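Local coordinates for protein cellobiose 2-epimerase (Spirochaeta thermophila DSM 6192, PDB 5ZIG) that probably catalyses the reversible epimerization of cellobiose to 4-O-beta-D-glucopyranosyl-D-mannose, at residues 282-293 against 332-343. Sequence-based numbering, arbitrary orientation.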
loop_
_atom_site.group_PDB
_atom_site.type_symbol
_atom_site.label_atom_id
_atom_site.label_comp_id
_atom_site.label_asym_id
_atom_site.label_seq_id
_atom_site.Cartn_x
_atom_site.Cartn_y
_atom_site.Cartn_z
ATOM N N ARG A 282 18.228 -8.710 -2.311
ATOM C CA ARG A 282 18.876 -8.970 -1.023
ATOM C C ARG A 282 19.563 -7.739 -0.441
ATOM O O ARG A 282 19.335 -7.435 0.744
ATOM C CB ARG A 282 19.859 -10.139 -1.172
ATOM C CG ARG A 282 20.088 -10.923 0.132
ATOM C CD ARG A 282 21.394 -11.701 0.115
ATOM N NE ARG A 282 21.170 -13.143 0.030
ATOM C CZ ARG A 282 21.189 -13.973 1.073
ATOM N NH1 ARG A 282 21.430 -13.510 2.296
ATOM N NH2 ARG A 282 20.971 -15.271 0.891
ATOM N N PRO A 283 20.390 -6.993 -1.179
ATOM C CA PRO A 283 21.033 -5.824 -0.563
ATOM C C PRO A 283 20.058 -4.734 -0.151
ATOM O O PRO A 283 20.360 -3.995 0.787
ATOM C CB PRO A 283 21.997 -5.344 -1.654
ATOM C CG PRO A 283 21.433 -5.861 -2.895
ATOM C CD PRO A 283 20.859 -7.185 -2.562
ATOM N N VAL A 284 18.912 -4.600 -0.824
ATOM C CA VAL A 284 17.885 -3.670 -0.357
ATOM C C VAL A 284 17.381 -4.108 1.013
ATOM O O VAL A 284 17.219 -3.292 1.927
ATOM C CB VAL A 284 16.745 -3.575 -1.392
ATOM C CG1 VAL A 284 15.592 -2.695 -0.891
ATOM C CG2 VAL A 284 17.269 -3.029 -2.704
ATOM N N MET A 285 17.161 -5.409 1.180
ATOM C CA MET A 285 16.712 -5.951 2.458
ATOM C C MET A 285 17.776 -5.802 3.541
ATOM O O MET A 285 17.457 -5.439 4.681
ATOM C CB MET A 285 16.339 -7.424 2.294
ATOM C CG MET A 285 14.903 -7.676 1.916
ATOM S SD MET A 285 13.757 -6.840 3.026
ATOM C CE MET A 285 14.404 -7.256 4.645
ATOM N N GLU A 286 19.039 -6.092 3.200
ATOM C CA GLU A 286 20.138 -5.934 4.150
ATOM C C GLU A 286 20.299 -4.481 4.587
ATOM O O GLU A 286 20.561 -4.209 5.765
ATOM C CB GLU A 286 21.438 -6.465 3.544
ATOM C CG GLU A 286 21.572 -7.959 3.665
ATOM C CD GLU A 286 22.385 -8.601 2.534
ATOM O OE1 GLU A 286 22.588 -7.962 1.466
ATOM O OE2 GLU A 286 22.800 -9.767 2.724
ATOM N N GLU A 287 20.150 -3.537 3.651
ATOM C CA GLU A 287 20.151 -2.116 4.004
ATOM C C GLU A 287 19.062 -1.785 5.021
ATOM O O GLU A 287 19.261 -0.939 5.901
ATOM C CB GLU A 287 19.947 -1.269 2.748
ATOM C CG GLU A 287 21.110 -1.257 1.792
ATOM C CD GLU A 287 21.979 -0.046 1.983
ATOM O OE1 GLU A 287 22.079 0.427 3.138
ATOM O OE2 GLU A 287 22.545 0.438 0.977
ATOM N N THR A 288 17.891 -2.411 4.888
ATOM C CA THR A 288 16.763 -2.115 5.766
ATOM C C THR A 288 16.971 -2.700 7.159
ATOM O O THR A 288 16.622 -2.066 8.162
ATOM C CB THR A 288 15.471 -2.658 5.148
ATOM O OG1 THR A 288 15.211 -1.985 3.912
ATOM C CG2 THR A 288 14.277 -2.483 6.099
ATOM N N ALA A 289 17.542 -3.907 7.233
ATOM C CA ALA A 289 17.787 -4.559 8.507
ATOM C C ALA A 289 18.904 -3.873 9.277
ATOM O O ALA A 289 18.906 -3.891 10.515
ATOM C CB ALA A 289 18.121 -6.035 8.278
ATOM N N ARG A 290 19.870 -3.282 8.569
ATOM C CA ARG A 290 20.890 -2.490 9.243
ATOM C C ARG A 290 20.350 -1.133 9.677
ATOM O O ARG A 290 20.739 -0.628 10.734
ATOM C CB ARG A 290 22.117 -2.319 8.338
ATOM C CG ARG A 290 23.033 -3.551 8.275
ATOM C CD ARG A 290 24.311 -3.271 7.474
ATOM N NE ARG A 290 24.034 -2.775 6.122
ATOM C CZ ARG A 290 24.158 -3.497 5.009
ATOM N NH1 ARG A 290 24.561 -4.759 5.064
ATOM N NH2 ARG A 290 23.873 -2.954 3.836
ATOM N N ALA A 291 19.447 -0.537 8.892
ATOM C CA ALA A 291 18.820 0.713 9.313
ATOM C C ALA A 291 17.950 0.517 10.551
ATOM O O ALA A 291 17.859 1.421 11.384
ATOM C CB ALA A 291 17.985 1.305 8.162
ATOM N N LEU A 292 17.297 -0.645 10.688
ATOM C CA LEU A 292 16.521 -0.910 11.895
ATOM C C LEU A 292 17.434 -1.033 13.108
ATOM O O LEU A 292 17.078 -0.613 14.220
ATOM C CB LEU A 292 15.699 -2.190 11.719
ATOM C CG LEU A 292 14.613 -2.438 12.765
ATOM C CD1 LEU A 292 13.335 -1.759 12.346
ATOM C CD2 LEU A 292 14.379 -3.934 12.961
ATOM N N ASP A 293 18.623 -1.591 12.899
ATOM C CA ASP A 293 19.591 -1.739 13.975
ATOM C C ASP A 293 20.178 -0.389 14.369
ATOM O O ASP A 293 20.157 -0.018 15.547
ATOM C CB ASP A 293 20.682 -2.721 13.548
ATOM C CG ASP A 293 20.273 -4.169 13.772
ATOM O OD1 ASP A 293 19.258 -4.403 14.463
ATOM O OD2 ASP A 293 20.950 -5.075 13.245
ATOM N N PHE A 332 15.210 -15.896 1.890
ATOM C CA PHE A 332 16.609 -16.205 2.129
ATOM C C PHE A 332 16.820 -17.133 3.319
ATOM O O PHE A 332 17.965 -17.508 3.599
ATOM C CB PHE A 332 17.401 -14.899 2.306
ATOM C CG PHE A 332 17.238 -13.933 1.151
ATOM C CD1 PHE A 332 17.859 -14.177 -0.072
ATOM C CD2 PHE A 332 16.442 -12.797 1.276
ATOM C CE1 PHE A 332 17.707 -13.295 -1.141
ATOM C CE2 PHE A 332 16.278 -11.922 0.212
ATOM C CZ PHE A 332 16.911 -12.172 -1.001
ATOM N N GLU A 333 15.752 -17.498 4.023
ATOM C CA GLU A 333 15.795 -18.486 5.099
ATOM C C GLU A 333 16.830 -18.122 6.163
ATOM O O GLU A 333 17.526 -18.982 6.711
ATOM C CB GLU A 333 16.047 -19.884 4.529
ATOM C CG GLU A 333 15.158 -20.228 3.343
ATOM C CD GLU A 333 15.381 -21.647 2.853
ATOM O OE1 GLU A 333 14.595 -22.542 3.234
ATOM O OE2 GLU A 333 16.354 -21.864 2.097
ATOM N N GLU A 334 16.932 -16.830 6.456
ATOM C CA GLU A 334 17.822 -16.360 7.507
ATOM C C GLU A 334 16.983 -15.910 8.694
ATOM O O GLU A 334 16.361 -14.835 8.635
ATOM C CB GLU A 334 18.719 -15.227 7.006
ATOM C CG GLU A 334 19.807 -15.709 6.048
ATOM C CD GLU A 334 20.762 -14.600 5.633
ATOM O OE1 GLU A 334 20.325 -13.426 5.603
ATOM O OE2 GLU A 334 21.938 -14.906 5.321
ATOM N N PRO A 335 16.931 -16.694 9.779
ATOM C CA PRO A 335 15.979 -16.405 10.859
ATOM C C PRO A 335 16.114 -15.015 11.459
ATOM O O PRO A 335 15.169 -14.549 12.100
ATOM C CB PRO A 335 16.301 -17.490 11.900
ATOM C CG PRO A 335 16.898 -18.585 11.111
ATOM C CD PRO A 335 17.736 -17.887 10.082
ATOM N N ARG A 336 17.257 -14.348 11.301
ATOM C CA ARG A 336 17.395 -13.001 11.844
ATOM C C ARG A 336 16.351 -12.039 11.278
ATOM O O ARG A 336 15.991 -11.059 11.946
ATOM C CB ARG A 336 18.808 -12.470 11.574
ATOM C CG ARG A 336 19.070 -11.083 12.136
ATOM C CD ARG A 336 20.497 -10.920 12.617
ATOM N NE ARG A 336 20.731 -9.568 13.116
ATOM C CZ ARG A 336 20.362 -9.145 14.322
ATOM N NH1 ARG A 336 19.745 -9.976 15.154
ATOM N NH2 ARG A 336 20.609 -7.894 14.695
ATOM N N TYR A 337 15.850 -12.300 10.070
ATOM C CA TYR A 337 14.779 -11.467 9.534
ATOM C C TYR A 337 13.515 -11.597 10.372
ATOM O O TYR A 337 12.798 -10.612 10.577
ATOM C CB TYR A 337 14.507 -11.822 8.074
ATOM C CG TYR A 337 15.543 -11.262 7.138
ATOM C CD1 TYR A 337 15.771 -9.896 7.053
ATOM C CD2 TYR A 337 16.302 -12.105 6.339
ATOM C CE1 TYR A 337 16.745 -9.379 6.199
ATOM C CE2 TYR A 337 17.268 -11.609 5.494
ATOM C CZ TYR A 337 17.488 -10.247 5.416
ATOM O OH TYR A 337 18.460 -9.774 4.551
ATOM N N LEU A 338 13.253 -12.794 10.902
ATOM C CA LEU A 338 12.121 -12.975 11.805
ATOM C C LEU A 338 12.325 -12.214 13.115
ATOM O O LEU A 338 11.364 -11.668 13.672
ATOM C CB LEU A 338 11.899 -14.464 12.077
ATOM C CG LEU A 338 11.453 -15.333 10.897
ATOM C CD1 LEU A 338 11.234 -16.785 11.307
ATOM C CD2 LEU A 338 10.192 -14.744 10.241
ATOM N N ASP A 339 13.561 -12.191 13.635
ATOM C CA ASP A 339 13.865 -11.372 14.806
ATOM C C ASP A 339 13.443 -9.928 14.564
ATOM O O ASP A 339 12.822 -9.283 15.424
ATOM C CB ASP A 339 15.367 -11.423 15.130
ATOM C CG ASP A 339 15.850 -12.810 15.574
ATOM O OD1 ASP A 339 15.056 -13.572 16.152
ATOM O OD2 ASP A 339 17.033 -13.139 15.339
ATOM N N HIS A 340 13.771 -9.422 13.380
ATOM C CA HIS A 340 13.456 -8.052 13.016
ATOM C C HIS A 340 11.944 -7.833 12.970
ATOM O O HIS A 340 11.419 -6.932 13.631
ATOM C CB HIS A 340 14.142 -7.737 11.678
ATOM C CG HIS A 340 15.644 -7.671 11.777
ATOM N ND1 HIS A 340 16.301 -7.156 12.880
ATOM C CD2 HIS A 340 16.615 -8.051 10.911
ATOM C CE1 HIS A 340 17.608 -7.210 12.680
ATOM N NE2 HIS A 340 17.824 -7.746 11.492
ATOM N N ALA A 341 11.224 -8.678 12.223
ATOM C CA ALA A 341 9.763 -8.616 12.196
ATOM C C ALA A 341 9.177 -8.594 13.606
ATOM O O ALA A 341 8.383 -7.713 13.948
ATOM C CB ALA A 341 9.194 -9.799 11.419
ATOM N N CYS A 342 9.533 -9.587 14.425
ATOM C CA CYS A 342 9.075 -9.603 15.811
ATOM C C CYS A 342 9.381 -8.281 16.506
ATOM O O CYS A 342 8.524 -7.733 17.203
ATOM C CB CYS A 342 9.707 -10.777 16.577
ATOM S SG CYS A 342 9.363 -12.473 15.923
ATOM N N THR A 343 10.592 -7.749 16.313
ATOM C CA THR A 343 10.960 -6.469 16.920
ATOM C C THR A 343 10.047 -5.348 16.449
ATOM O O THR A 343 9.583 -4.529 17.253
ATOM C CB THR A 343 12.421 -6.137 16.593
ATOM O OG1 THR A 343 13.282 -7.011 17.326
ATOM C CG2 THR A 343 12.759 -4.689 16.953
HETATM O O HOH W 1 20.340 -11.271 3.645
#
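H340 lies against A289 where the two helices run closest, with A289 CB 3.6 Å from H340 CD2, and the pair illustrates how a small residue lets a large ring come up to a neighbouring helix. The histidine ring packs beside the alanine methyl, and one L292 methyl, CD2, continues the buried layer, approaching the imidazole obliquely and nearest to ND1. One turn back from A289, M285 doubles on itself, bent at both chi2 and chi3, which brings its CE within 3.5 Å of Y337 CE1. F325 and A328 of helix 315-332 also touch M285, closing this dense part of the contact from a third helix.

Toward the solvent the packing gives way to charge and water. R282 throws CG anti to its backbone N (chi1 -153°), and the chain then passes over one face of F332: CG sits 3.7 Å from the ring centroid in a CH-pi contact, while the guanidinium leans over CD1 with its plane tilted 49° from the ring. Beyond the phenyl, R282 NH1 forms a salt bridge to E334 OE2 at 3.4 Å, whose hydrogen bond is weak; the carboxylate oxygen lies at the guanidinium edge. A single water accepts from Y337 OH, 2.6 Å from the water oxygen, and weakly from R282 NH1, and donates to E286 OE2 and E334 OE1, probably easing the proximity of two like charges. At the other end, D293 OD2 receives R336 NH2 on its syn side at 3.2 Å, a bent salt bridge between two exposed side chains.

The axes of 282-293 and 336-343 come within 11.0 Å and cross at 49°; they lie on helices 275-294 and 336-352, neighbours in the (alpha/alpha)6 barrel characteristic of the N-acylglucosamine 2-epimerase family.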